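Local coordinates for protein c-di-GMP synthase (Capnocytophaga granulosa, PDB 6WT9) that makes the cyclic dinucleotide 3',3'-c-di-GMP from two GTP molecules, a second messenger that triggers abortive infection in a bacterial CBASS antiphage defence system, at residues Thr27-Phe30 with Ser31-Asp35; Phe10-Leu13 with Gln14-Asn18; Ile214-Lys217 with Arg218-Thr221; Glu265-Ser268 with Phe269-Asn272. All blocks are in the same frame, centred on the assembly; numbering follows the deposited sequence.

Contacts 1 and 2 lie at the C-terminal ends of two consecutive helices, 23-32 and 6-17, and touch directly. Phe10 CZ meets Phe30 CZ at 3.9 Å, and Phe10 CE1 meets Phe29 CE2 at 3.9 Å. Contact 3, a hairpin on the mixed sheet of the nucleotidyltransferase core, lies across the chain's centre, about 48 Å from contact 1 between centres. Contact 4 is about 8 Å from the chain's centre; its nearest atoms are about 11 Å from both contact 2 and contact 3. Helix 245-259 packs against both contact 2 and contact 4. As in related CD-NTases, GTP probably binds between the nucleotidyltransferase core and the helical lobe.

Contact 1 of 4, residues Thr27-Phe30 with Ser31-Asp35; sequences TKFF and SDNPD
The last turn of helix 23-32 is carried by the backbone bonds Ser31 N to Thr27 O (2.9 Å) and Asp32 N to Lys28 O (2.8 Å), after which Asn33 leaves helical phi/psi. Its side chain nevertheless folds back on the helix: ND2 donates to Phe29 O at 3.1 Å with an N-H...O angle of 155°, and Phe29 O is tilted about 15° from the amide plane. Asn33 N adds a weak bond to the same oxygen, so one residue supplies two donors to a carbonyl at the helix end. With CG beside the backbone N (chi1 -56°), the amide reaches back to Phe29, and ND2 also comes within 4.0 Å of Phe29 CD1. The other end of the amide, OD1, accepts from Lys288. One residue earlier in the chain, Lys28 bends at its third and fourth torsions and brings NZ to Asp32 OD2 at 3.5 Å, a long salt bridge with only a weak hydrogen bond; CG of the same lysine lies equally close to OD2. Phe29 is buried against Thr46 and Leu47 of helix 40-49; Phe30, less enclosed, rests on Lys43, and both rings also touch Phe10 of helix 6-17.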
loop_
_atom_site.group_PDB
_atom_site.type_symbol
_atom_site.label_atom_id
_atom_site.label_comp_id
_atom_site.label_asym_id
_atom_site.label_seq_id
_atom_site.Cartn_x
_atom_site.Cartn_y
_atom_site.Cartn_z
ATOM N N THR A 27 17.833 -11.125 12.840
ATOM C CA THR A 27 19.289 -11.067 12.791
ATOM C C THR A 27 19.771 -10.214 11.624
ATOM O O THR A 27 20.693 -9.404 11.779
ATOM C CB THR A 27 19.866 -12.479 12.709
ATOM O OG1 THR A 27 19.540 -13.193 13.908
ATOM C CG2 THR A 27 21.380 -12.437 12.552
ATOM N N LYS A 28 19.157 -10.371 10.449
ATOM C CA LYS A 28 19.533 -9.538 9.312
ATOM C C LYS A 28 19.251 -8.065 9.582
ATOM O O LYS A 28 19.979 -7.195 9.092
ATOM C CB LYS A 28 18.803 -10.010 8.051
ATOM C CG LYS A 28 18.774 -8.993 6.917
ATOM C CD LYS A 28 18.395 -9.627 5.590
ATOM C CE LYS A 28 19.597 -10.290 4.939
ATOM N NZ LYS A 28 20.694 -9.313 4.688
ATOM N N PHE A 29 18.217 -7.767 10.370
ATOM C CA PHE A 29 17.893 -6.380 10.687
ATOM C C PHE A 29 19.014 -5.723 11.485
ATOM O O PHE A 29 19.536 -4.671 11.100
ATOM C CB PHE A 29 16.570 -6.316 11.452
ATOM C CG PHE A 29 16.227 -4.943 11.954
ATOM C CD1 PHE A 29 15.702 -3.988 11.099
ATOM C CD2 PHE A 29 16.425 -4.608 13.283
ATOM C CE1 PHE A 29 15.384 -2.722 11.560
ATOM C CE2 PHE A 29 16.110 -3.345 13.750
ATOM C CZ PHE A 29 15.588 -2.401 12.886
ATOM N N PHE A 30 19.397 -6.334 12.608
ATOM C CA PHE A 30 20.462 -5.763 13.427
ATOM C C PHE A 30 21.814 -5.848 12.731
ATOM O O PHE A 30 22.680 -4.997 12.959
ATOM C CB PHE A 30 20.516 -6.458 14.787
ATOM C CG PHE A 30 19.377 -6.093 15.697
ATOM C CD1 PHE A 30 19.360 -4.871 16.348
ATOM C CD2 PHE A 30 18.326 -6.970 15.906
ATOM C CE1 PHE A 30 18.318 -4.528 17.186
ATOM C CE2 PHE A 30 17.279 -6.633 16.742
ATOM C CZ PHE A 30 17.275 -5.409 17.383
ATOM N N SER A 31 22.013 -6.860 11.884
ATOM C CA SER A 31 23.248 -6.939 11.114
ATOM C C SER A 31 23.337 -5.804 10.101
ATOM O O SER A 31 24.394 -5.178 9.953
ATOM C CB SER A 31 23.345 -8.293 10.412
ATOM O OG SER A 31 24.462 -8.337 9.540
ATOM N N ASP A 32 22.239 -5.523 9.397
ATOM C CA ASP A 32 22.233 -4.445 8.415
ATOM C C ASP A 32 22.210 -3.067 9.061
ATOM O O ASP A 32 22.506 -2.076 8.384
ATOM C CB ASP A 32 21.035 -4.587 7.477
ATOM C CG ASP A 32 21.134 -5.806 6.579
ATOM O OD1 ASP A 32 22.146 -6.535 6.668
ATOM O OD2 ASP A 32 20.198 -6.034 5.785
ATOM N N ASN A 33 21.857 -2.974 10.341
ATOM C CA ASN A 33 21.740 -1.690 11.036
ATOM C C ASN A 33 22.357 -1.806 12.420
ATOM O O ASN A 33 21.660 -1.722 13.440
ATOM C CB ASN A 33 20.276 -1.254 11.124
ATOM C CG ASN A 33 19.608 -1.173 9.767
ATOM O OD1 ASN A 33 19.734 -0.172 9.060
ATOM N ND2 ASN A 33 18.883 -2.225 9.398
ATOM N N PRO A 34 23.679 -1.983 12.503
ATOM C CA PRO A 34 24.319 -2.122 13.820
ATOM C C PRO A 34 24.256 -0.862 14.669
ATOM O O PRO A 34 24.557 -0.933 15.867
ATOM C CB PRO A 34 25.768 -2.479 13.471
ATOM C CG PRO A 34 25.986 -1.857 12.135
ATOM C CD PRO A 34 24.668 -1.974 11.408
ATOM N N ASP A 35 23.868 0.281 14.096
ATOM C CA ASP A 35 23.858 1.525 14.860
ATOM C C ASP A 35 22.666 1.616 15.806
ATOM O O ASP A 35 22.705 2.386 16.774
ATOM C CB ASP A 35 23.853 2.727 13.915
ATOM C CG ASP A 35 22.652 2.728 12.981
ATOM O OD1 ASP A 35 22.410 1.696 12.316
ATOM O OD2 ASP A 35 21.945 3.753 12.915
#

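Contact 2 of 4, residues Phe10-Leu13 with Gln14-Asn18; sequences FENL and QNRSN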
loop_
_atom_site.group_PDB
_atom_site.type_symbol
_atom_site.label_atom_id
_atom_site.label_comp_id
_atom_site.label_asym_id
_atom_site.label_seq_id
_atom_site.Cartn_x
_atom_site.Cartn_y
_atom_site.Cartn_z
ATOM N N PHE A 10 8.699 -0.633 19.309
ATOM C CA PHE A 10 9.578 -1.461 18.490
ATOM C C PHE A 10 9.176 -2.930 18.553
ATOM O O PHE A 10 9.151 -3.614 17.523
ATOM C CB PHE A 10 11.031 -1.288 18.930
ATOM C CG PHE A 10 11.988 -2.203 18.223
ATOM C CD1 PHE A 10 12.298 -2.002 16.889
ATOM C CD2 PHE A 10 12.581 -3.260 18.893
ATOM C CE1 PHE A 10 13.176 -2.837 16.236
ATOM C CE2 PHE A 10 13.461 -4.100 18.244
ATOM C CZ PHE A 10 13.758 -3.888 16.913
ATOM N N GLU A 11 8.870 -3.435 19.752
ATOM C CA GLU A 11 8.425 -4.820 19.887
ATOM C C GLU A 11 7.138 -5.058 19.112
ATOM O O GLU A 11 7.023 -6.030 18.357
ATOM C CB GLU A 11 8.227 -5.173 21.362
ATOM C CG GLU A 11 9.504 -5.507 22.109
ATOM C CD GLU A 11 9.235 -5.990 23.520
ATOM O OE1 GLU A 11 8.236 -5.543 24.124
ATOM O OE2 GLU A 11 10.016 -6.824 24.024
ATOM N N ASN A 12 6.152 -4.174 19.294
ATOM C CA ASN A 12 4.897 -4.299 18.562
ATOM C C ASN A 12 5.128 -4.245 17.058
ATOM O O ASN A 12 4.461 -4.950 16.293
ATOM C CB ASN A 12 3.927 -3.199 19.000
ATOM C CG ASN A 12 2.582 -3.302 18.309
ATOM O OD1 ASN A 12 1.707 -4.047 18.745
ATOM N ND2 ASN A 12 2.412 -2.556 17.222
ATOM N N LEU A 13 6.074 -3.413 16.617
ATOM C CA LEU A 13 6.391 -3.346 15.197
ATOM C C LEU A 13 7.013 -4.645 14.699
ATOM O O LEU A 13 6.771 -5.047 13.554
ATOM C CB LEU A 13 7.325 -2.168 14.925
ATOM C CG LEU A 13 7.621 -1.857 13.458
ATOM C CD1 LEU A 13 6.325 -1.672 12.687
ATOM C CD2 LEU A 13 8.488 -0.617 13.353
ATOM N N GLN A 14 7.817 -5.311 15.535
ATOM C CA GLN A 14 8.366 -6.610 15.156
ATOM C C GLN A 14 7.256 -7.626 14.918
ATOM O O GLN A 14 7.321 -8.418 13.972
ATOM C CB GLN A 14 9.331 -7.114 16.231
ATOM C CG GLN A 14 10.702 -6.448 16.219
ATOM C CD GLN A 14 11.604 -6.958 17.330
ATOM O OE1 GLN A 14 11.196 -7.037 18.488
ATOM N NE2 GLN A 14 12.834 -7.316 16.979
ATOM N N ASN A 15 6.228 -7.617 15.770
ATOM C CA ASN A 15 5.107 -8.531 15.597
ATOM C C ASN A 15 4.247 -8.167 14.395
ATOM O O ASN A 15 3.579 -9.044 13.837
ATOM C CB ASN A 15 4.253 -8.558 16.865
ATOM C CG ASN A 15 5.007 -9.100 18.064
ATOM O OD1 ASN A 15 5.875 -9.963 17.930
ATOM N ND2 ASN A 15 4.677 -8.598 19.247
ATOM N N ARG A 16 4.248 -6.900 13.982
ATOM C CA ARG A 16 3.478 -6.500 12.811
ATOM C C ARG A 16 4.171 -6.923 11.521
ATOM O O ARG A 16 3.547 -7.530 10.644
ATOM C CB ARG A 16 3.249 -4.988 12.832
ATOM C CG ARG A 16 2.552 -4.435 11.600
ATOM C CD ARG A 16 2.525 -2.914 11.643
ATOM N NE ARG A 16 1.830 -2.429 12.832
ATOM C CZ ARG A 16 2.139 -1.307 13.476
ATOM N NH1 ARG A 16 3.144 -0.548 13.053
ATOM N NH2 ARG A 16 1.447 -0.951 14.552
ATOM N N SER A 17 5.463 -6.615 11.390
ATOM C CA SER A 17 6.191 -6.934 10.167
ATOM C C SER A 17 6.728 -8.359 10.150
ATOM O O SER A 17 6.950 -8.909 9.065
ATOM C CB SER A 17 7.349 -5.949 9.967
ATOM O OG SER A 17 8.258 -5.986 11.054
ATOM N N ASN A 18 6.939 -8.967 11.316
ATOM C CA ASN A 18 7.475 -10.323 11.429
ATOM C C ASN A 18 6.635 -11.090 12.444
ATOM O O ASN A 18 7.104 -11.415 13.541
ATOM C CB ASN A 18 8.951 -10.279 11.834
ATOM C CG ASN A 18 9.600 -11.650 11.862
ATOM O OD1 ASN A 18 9.005 -12.647 11.452
ATOM N ND2 ASN A 18 10.834 -11.704 12.350
#
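The Phe10 ring has Gln14 CG over one face, 4.2 Å from the centroid and 19° off the normal, a CH-pi contact one helical turn along. Gln14 CD and NE2 each come within 3.5 Å of Phe10 CE2, and the amide plane is inclined 33° to the ring. With CG beside the backbone N, the glutamine chain starts over the ring and its extended second torsion carries the amide out past CE2. The guanidinium of Arg16 meets Asn12 quite differently. The two planes stand 74° apart, and Asn12 ND2 faces Arg16 NH2 at 3.3 Å, donor against donor and not bonded; NH2 forms a salt bridge with Asp259, and NH1 a hydrogen bond with Asn255 OD1. Leu13 CD1 approaches NH1 at 3.4 Å. These are i to i+3 and i to i+4 neighbours at the C-terminal end of helix 6-17, an amphipathic helix whose Phe10 and Leu13 pack on Leu47 of helix 40-49 while Asn12 and Arg16 meet helix 245-259. The backbone bond from Ser17 N to Leu13 O is almost straight (3.0 Å), and Arg16 N adds a weak one to the same oxygen. Asn18 N closes on Gln14 O at 2.7 Å.

Contact 3 of 4, residues Ile214-Lys217 with Arg218-Thr221; sequences IYNK and RSNT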
loop_
_atom_site.group_PDB
_atom_site.type_symbol
_atom_site.label_atom_id
_atom_site.label_comp_id
_atom_site.label_asym_id
_atom_site.label_seq_id
_atom_site.Cartn_x
_atom_site.Cartn_y
_atom_site.Cartn_z
ATOM N N ILE A 214 -13.979 -0.666 -12.341
ATOM C CA ILE A 214 -14.356 -1.729 -11.418
ATOM C C ILE A 214 -15.833 -2.049 -11.587
ATOM O O ILE A 214 -16.672 -1.146 -11.685
ATOM C CB ILE A 214 -14.038 -1.317 -9.971
ATOM C CG1 ILE A 214 -12.575 -0.883 -9.851
ATOM C CG2 ILE A 214 -14.353 -2.453 -9.005
ATOM C CD1 ILE A 214 -11.585 -1.947 -10.262
ATOM N N TYR A 215 -16.158 -3.338 -11.619
ATOM C CA TYR A 215 -17.548 -3.755 -11.707
ATOM C C TYR A 215 -18.219 -3.625 -10.346
ATOM O O TYR A 215 -17.668 -4.051 -9.326
ATOM C CB TYR A 215 -17.657 -5.191 -12.209
ATOM C CG TYR A 215 -19.070 -5.721 -12.160
ATOM C CD1 TYR A 215 -20.052 -5.201 -12.992
ATOM C CD2 TYR A 215 -19.425 -6.734 -11.278
ATOM C CE1 TYR A 215 -21.349 -5.677 -12.951
ATOM C CE2 TYR A 215 -20.719 -7.218 -11.230
ATOM C CZ TYR A 215 -21.677 -6.684 -12.069
ATOM O OH TYR A 215 -22.968 -7.157 -12.029
ATOM N N ASN A 216 -19.411 -3.037 -10.335
ATOM C CA ASN A 216 -20.188 -2.833 -9.118
ATOM C C ASN A 216 -21.403 -3.753 -9.180
ATOM O O ASN A 216 -22.345 -3.496 -9.936
ATOM C CB ASN A 216 -20.600 -1.370 -8.979
ATOM C CG ASN A 216 -21.131 -1.040 -7.600
ATOM O OD1 ASN A 216 -21.876 -1.817 -7.003
ATOM N ND2 ASN A 216 -20.744 0.120 -7.082
ATOM N N LYS A 217 -21.373 -4.824 -8.383
ATOM C CA LYS A 217 -22.482 -5.773 -8.368
ATOM C C LYS A 217 -23.773 -5.123 -7.891
ATOM O O LYS A 217 -24.861 -5.496 -8.343
ATOM C CB LYS A 217 -22.122 -6.967 -7.481
ATOM C CG LYS A 217 -23.176 -8.058 -7.394
ATOM C CD LYS A 217 -22.735 -9.140 -6.420
ATOM C CE LYS A 217 -23.750 -10.264 -6.326
ATOM N NZ LYS A 217 -23.310 -11.321 -5.373
ATOM N N ARG A 218 -23.670 -4.139 -6.995
ATOM C CA ARG A 218 -24.863 -3.522 -6.425
ATOM C C ARG A 218 -25.617 -2.696 -7.460
ATOM O O ARG A 218 -26.851 -2.754 -7.527
ATOM C CB ARG A 218 -24.470 -2.666 -5.220
ATOM C CG ARG A 218 -25.506 -1.648 -4.786
ATOM C CD ARG A 218 -25.050 -0.245 -5.137
ATOM N NE ARG A 218 -23.613 -0.079 -4.928
ATOM C CZ ARG A 218 -23.055 0.210 -3.758
ATOM N NH1 ARG A 218 -23.810 0.366 -2.681
ATOM N NH2 ARG A 218 -21.738 0.340 -3.665
ATOM N N SER A 219 -24.900 -1.927 -8.276
ATOM C CA SER A 219 -25.527 -1.089 -9.288
ATOM C C SER A 219 -25.524 -1.713 -10.676
ATOM O O SER A 219 -26.118 -1.138 -11.594
ATOM C CB SER A 219 -24.834 0.278 -9.348
ATOM O OG SER A 219 -23.482 0.147 -9.751
ATOM N N ASN A 220 -24.872 -2.864 -10.852
ATOM C CA ASN A 220 -24.731 -3.529 -12.148
ATOM C C ASN A 220 -24.045 -2.637 -13.182
ATOM O O ASN A 220 -24.136 -2.886 -14.388
ATOM C CB ASN A 220 -26.089 -4.015 -12.677
ATOM C CG ASN A 220 -25.952 -5.018 -13.808
ATOM O OD1 ASN A 220 -24.983 -5.774 -13.870
ATOM N ND2 ASN A 220 -26.919 -5.019 -14.717
ATOM N N THR A 221 -23.352 -1.597 -12.733
ATOM C CA THR A 221 -22.624 -0.689 -13.605
ATOM C C THR A 221 -21.125 -0.887 -13.413
ATOM O O THR A 221 -20.675 -1.751 -12.655
ATOM C CB THR A 221 -23.022 0.765 -13.334
ATOM O OG1 THR A 221 -22.627 1.132 -12.005
ATOM C CG2 THR A 221 -24.526 0.946 -13.479
#
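Asn216 and Arg218 meet across the start of a beta-hairpin loop, residues 217-220, which joins strands 212-216 and 221-226 in the mixed sheet of the nucleotidyltransferase fold. The asparagine amide and the guanidinium are turned 54° against each other, with Asn216 CG at the guanidinium edge, and Asn216 OD1 is the shared acceptor. Arg218 NE donates to it at 3.2 Å, tilted moderately from the carbonyl plane, while Ser219 N reaches it at 3.3 Å from well above that plane; both donors come from the same face. Arg218 N adds a weak bond at 2.9 Å, the i to i+2 link of an Asx turn. Arg218 reaches OD1 because its chain bends at the second and third torsions, bringing NE alongside the Asn216 amide. Three residues of the loop have right-handed helical phi/psi, and Asn220, at phi 58°, takes the left-handed conformation that turns the chain into the second strand. The straight bond from Asn216 N to Thr221 O (2.9 Å) ties the two strands at the loop. On the helix-147-164 side, Tyr215 and Asn220 stand nearly perpendicular, ring to amide 89°; the OD1 atom of Asn220 lies at the ring's edge, 3.1 Å from Tyr215 OH. Lys217 NZ pairs with Glu158 of that helix. At the loop's far end, Ser219 OG and Thr221 OG1 share a 2.6 Å hydrogen bond.

Contact 4 of 4, residues Glu265-Ser268 with Phe269-Asn272; sequences ELSS and FDIN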
loop_
_atom_site.group_PDB
_atom_site.type_symbol
_atom_site.label_atom_id
_atom_site.label_comp_id
_atom_site.label_asym_id
_atom_site.label_seq_id
_atom_site.Cartn_x
_atom_site.Cartn_y
_atom_site.Cartn_z
ATOM N N GLU A 265 -7.229 9.201 9.177
ATOM C CA GLU A 265 -7.953 8.557 8.081
ATOM C C GLU A 265 -7.381 8.986 6.729
ATOM O O GLU A 265 -8.054 9.565 5.878
ATOM C CB GLU A 265 -9.443 8.860 8.185
ATOM C CG GLU A 265 -10.118 8.179 9.363
ATOM C CD GLU A 265 -11.607 8.446 9.419
ATOM O OE1 GLU A 265 -12.090 9.299 8.644
ATOM O OE2 GLU A 265 -12.296 7.801 10.237
ATOM N N LEU A 266 -6.099 8.687 6.551
ATOM C CA LEU A 266 -5.408 8.861 5.280
ATOM C C LEU A 266 -5.111 7.482 4.714
ATOM O O LEU A 266 -4.422 6.680 5.356
ATOM C CB LEU A 266 -4.117 9.659 5.458
ATOM C CG LEU A 266 -4.244 11.091 5.977
ATOM C CD1 LEU A 266 -2.865 11.687 6.208
ATOM C CD2 LEU A 266 -5.044 11.937 5.002
ATOM N N SER A 267 -5.635 7.204 3.526
ATOM C CA SER A 267 -5.418 5.909 2.905
ATOM C C SER A 267 -3.973 5.783 2.429
ATOM O O SER A 267 -3.210 6.755 2.397
ATOM C CB SER A 267 -6.377 5.708 1.735
ATOM O OG SER A 267 -6.156 6.683 0.730
ATOM N N SER A 268 -3.595 4.554 2.067
ATOM C CA SER A 268 -2.297 4.346 1.432
ATOM C C SER A 268 -2.210 5.108 0.120
ATOM O O SER A 268 -1.140 5.612 -0.241
ATOM C CB SER A 268 -2.058 2.853 1.201
ATOM O OG SER A 268 -2.244 2.119 2.400
ATOM N N PHE A 269 -3.331 5.198 -0.600
ATOM C CA PHE A 269 -3.432 6.054 -1.777
ATOM C C PHE A 269 -2.957 7.471 -1.469
ATOM O O PHE A 269 -2.168 8.053 -2.221
ATOM C CB PHE A 269 -4.887 6.053 -2.258
ATOM C CG PHE A 269 -5.100 6.671 -3.608
ATOM C CD1 PHE A 269 -4.987 5.907 -4.759
ATOM C CD2 PHE A 269 -5.456 8.005 -3.726
ATOM C CE1 PHE A 269 -5.199 6.466 -6.005
ATOM C CE2 PHE A 269 -5.672 8.569 -4.969
ATOM C CZ PHE A 269 -5.545 7.797 -6.110
ATOM N N ASP A 270 -3.417 8.032 -0.349
ATOM C CA ASP A 270 -3.036 9.394 0.016
ATOM C C ASP A 270 -1.580 9.467 0.458
ATOM O O ASP A 270 -0.862 10.406 0.094
ATOM C CB ASP A 270 -3.955 9.917 1.123
ATOM C CG ASP A 270 -5.423 9.803 0.764
ATOM O OD1 ASP A 270 -5.793 10.176 -0.370
ATOM O OD2 ASP A 270 -6.206 9.333 1.618
ATOM N N ILE A 271 -1.128 8.493 1.251
ATOM C CA ILE A 271 0.244 8.522 1.746
ATOM C C ILE A 271 1.233 8.359 0.599
ATOM O O ILE A 271 2.287 9.007 0.574
ATOM C CB ILE A 271 0.437 7.450 2.834
ATOM C CG1 ILE A 271 -0.413 7.788 4.060
ATOM C CG2 ILE A 271 1.907 7.326 3.220
ATOM C CD1 ILE A 271 -0.379 6.736 5.143
ATOM N N ASN A 272 0.911 7.495 -0.370
ATOM C CA ASN A 272 1.750 7.366 -1.559
ATOM C C ASN A 272 1.901 8.706 -2.269
ATOM O O ASN A 272 3.013 9.115 -2.619
ATOM C CB ASN A 272 1.161 6.327 -2.517
ATOM C CG ASN A 272 1.168 4.927 -1.943
ATOM O OD1 ASN A 272 1.895 4.633 -0.996
ATOM N ND2 ASN A 272 0.357 4.051 -2.521
#
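Asp270 folds back from the first turn of helix 268-276 on to Ser267, the residue just before the helix. Its CB sits 3.5 Å from Ser267 O. CG follows, 3.2 Å from Ser267 OG, carried there by a first torsion (-54°) that sets CG beside the backbone N and turns the carboxylate toward the chain preceding the helix. At the tip the two oxygens part company. OD2 takes two donors from one residue: Ser267 N at 2.9 Å on its anti side, and Ser267 OG at 2.8 Å from well above the carboxylate plane. Both arrive from the same face, a grip that fixes the rotation of the carboxylate. OD1 instead goes to Lys329 in a salt bridge to helix 327-347, which would be expected to stabilise the negative charge of this buried group. The exchange is reciprocal, since Asp270 N donates to Ser267 OG at 3.2 Å and 150°, giving an amide of the first helical turn a side-chain acceptor. Ile271 N meanwhile bonds Ser267 O at 2.9 Å, the first regular turn. Leu266 CB touches Ile271 CG1 at 4.4 Å; the leucine packs on Leu336 of helix 327-347 and the isoleucine on Leu253 of helix 245-259. Ser267 and Asp270 form a capping box at the helix N-terminus, and Leu266 with Ile271, at N' and N4, matches the hydrophobic staple that often accompanies it.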